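PDB 5C04: putative peroxiredoxin MT2298 from Mycobacterium tuberculosis, which probably reduces hydrogen peroxide, organic hydroperoxides and peroxynitrite as a thiol-specific, mycoredoxin-dependent peroxidase of the peroxiredoxin family. Local coordinates for residues 25-28 / 29-33. The protein carries 1 engineered substitution. Residues are numbered along the deposited sequence; the frame is centred on the assembly and turned at random.
Sequences RGYR and GAKNV
Tyr27 O accepts two backbone hydrogen bonds from the chain that follows it. Lys31 N lies 3.0 Å from Tyr27 O, in the plane of the carbonyl, with an almost straight N-H...O angle of 175°. Ala30 N is equally near to Tyr27 O at 3.0 Å, but its bond is more bent, and the donor stands tilted by 33° from that plane. The Ala30 bond closes a type II beta-turn over residues 27-30, with Gly29 at its third position and at positive phi. This turn links the 3-10 segment 25-27, itself marked by an Arg28 N to Arg25 O bond, to strand 32-37 of the thioredoxin-fold sheet. Beyond the turn Val33 brings CG2 to 3.5 Å from Tyr27 CB and 3.6 Å from Tyr27 CG, meeting the CB-CG end of the tyrosine. This branch, anti to the valine's carbonyl carbon and beside its backbone N, is the one that reaches Tyr27. The two side chains cross at roughly a right angle. Lys31 runs past the ring edge, Lys31 CD being 4.2 Å from Tyr27 CD1 and near the ring plane; its chain then bends at the last torsion (chi4 -75°), and NZ is hydrogen-bonded to Asn62 O. Ala66 and Leu68 of the neighbouring parallel strand 65-71 also touch the Tyr27 side chain.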
loop_
_atom_site.group_PDB
_atom_site.type_symbol
_atom_site.label_atom_id
_atom_site.label_comp_id
_atom_site.label_asym_id
_atom_site.label_seq_id
_atom_site.Cartn_x
_atom_site.Cartn_y
_atom_site.Cartn_z
ATOM N N ARG A 25 -20.630 1.263 -12.522
ATOM C CA ARG A 25 -21.871 1.623 -13.255
ATOM C C ARG A 25 -21.624 2.079 -14.691
ATOM O O ARG A 25 -22.494 1.876 -15.565
ATOM C CB ARG A 25 -22.613 2.707 -12.482
ATOM C CG ARG A 25 -24.025 2.985 -12.969
ATOM C CD ARG A 25 -24.771 3.770 -11.915
ATOM N NE ARG A 25 -25.190 2.908 -10.806
ATOM C CZ ARG A 25 -26.426 2.430 -10.631
ATOM N NH1 ARG A 25 -27.391 2.714 -11.488
ATOM N NH2 ARG A 25 -26.695 1.663 -9.583
ATOM N N GLY A 26 -20.469 2.690 -14.943
ATOM C CA GLY A 26 -20.047 3.071 -16.298
ATOM C C GLY A 26 -20.186 1.976 -17.349
ATOM O O GLY A 26 -20.417 2.264 -18.523
ATOM N N TYR A 27 -20.067 0.720 -16.932
ATOM C CA TYR A 27 -20.108 -0.416 -17.861
ATOM C C TYR A 27 -21.527 -0.941 -18.152
ATOM O O TYR A 27 -21.717 -1.780 -19.055
ATOM C CB TYR A 27 -19.244 -1.562 -17.335
ATOM C CG TYR A 27 -17.763 -1.253 -17.283
ATOM C CD1 TYR A 27 -16.965 -1.375 -18.420
ATOM C CD2 TYR A 27 -17.159 -0.817 -16.099
ATOM C CE1 TYR A 27 -15.597 -1.105 -18.366
ATOM C CE2 TYR A 27 -15.805 -0.535 -16.049
ATOM C CZ TYR A 27 -15.033 -0.674 -17.178
ATOM O OH TYR A 27 -13.683 -0.405 -17.126
ATOM N N ARG A 28 -22.509 -0.475 -17.387
ATOM C CA ARG A 28 -23.882 -0.964 -17.552
ATOM C C ARG A 28 -24.404 -0.723 -18.947
ATOM O O ARG A 28 -24.189 0.340 -19.529
ATOM C CB ARG A 28 -24.838 -0.355 -16.540
ATOM C CG ARG A 28 -24.757 -1.035 -15.192
ATOM C CD ARG A 28 -26.039 -0.823 -14.422
ATOM N NE ARG A 28 -25.879 -1.184 -13.021
ATOM C CZ ARG A 28 -26.837 -1.077 -12.110
ATOM N NH1 ARG A 28 -28.029 -0.610 -12.455
ATOM N NH2 ARG A 28 -26.603 -1.433 -10.849
ATOM N N GLY A 29 -25.076 -1.747 -19.468
ATOM C CA GLY A 29 -25.649 -1.722 -20.805
ATOM C C GLY A 29 -24.644 -1.993 -21.908
ATOM O O GLY A 29 -25.039 -2.141 -23.066
ATOM N N ALA A 30 -23.355 -2.082 -21.565
ATOM C CA ALA A 30 -22.291 -2.204 -22.562
ATOM C C ALA A 30 -21.467 -3.483 -22.398
ATOM O O ALA A 30 -21.306 -4.251 -23.344
ATOM C CB ALA A 30 -21.380 -0.987 -22.490
ATOM N N LYS A 31 -20.936 -3.708 -21.198
ATOM C CA LYS A 31 -20.037 -4.831 -20.949
ATOM C C LYS A 31 -20.349 -5.600 -19.673
ATOM O O LYS A 31 -20.789 -5.022 -18.667
ATOM C CB LYS A 31 -18.600 -4.325 -20.895
ATOM C CG LYS A 31 -18.116 -3.718 -22.199
ATOM C CD LYS A 31 -16.667 -3.283 -22.097
ATOM C CE LYS A 31 -16.248 -2.416 -23.269
ATOM N NZ LYS A 31 -16.064 -3.239 -24.493
ATOM N N ASN A 32 -20.103 -6.907 -19.727
ATOM C CA ASN A 32 -19.942 -7.730 -18.537
ATOM C C ASN A 32 -18.586 -7.399 -17.922
ATOM O O ASN A 32 -17.608 -7.175 -18.644
ATOM C CB ASN A 32 -20.031 -9.218 -18.871
ATOM C CG ASN A 32 -21.307 -9.556 -19.615
ATOM O OD1 ASN A 32 -22.397 -9.316 -19.099
ATOM N ND2 ASN A 32 -21.175 -10.072 -20.834
ATOM N N VAL A 33 -18.543 -7.384 -16.601
ATOM C CA VAL A 33 -17.335 -6.975 -15.878
ATOM C C VAL A 33 -16.844 -8.092 -14.983
ATOM O O VAL A 33 -17.571 -8.565 -14.100
ATOM C CB VAL A 33 -17.567 -5.704 -15.046
ATOM C CG1 VAL A 33 -16.253 -5.238 -14.408
ATOM C CG2 VAL A 33 -18.155 -4.566 -15.871
#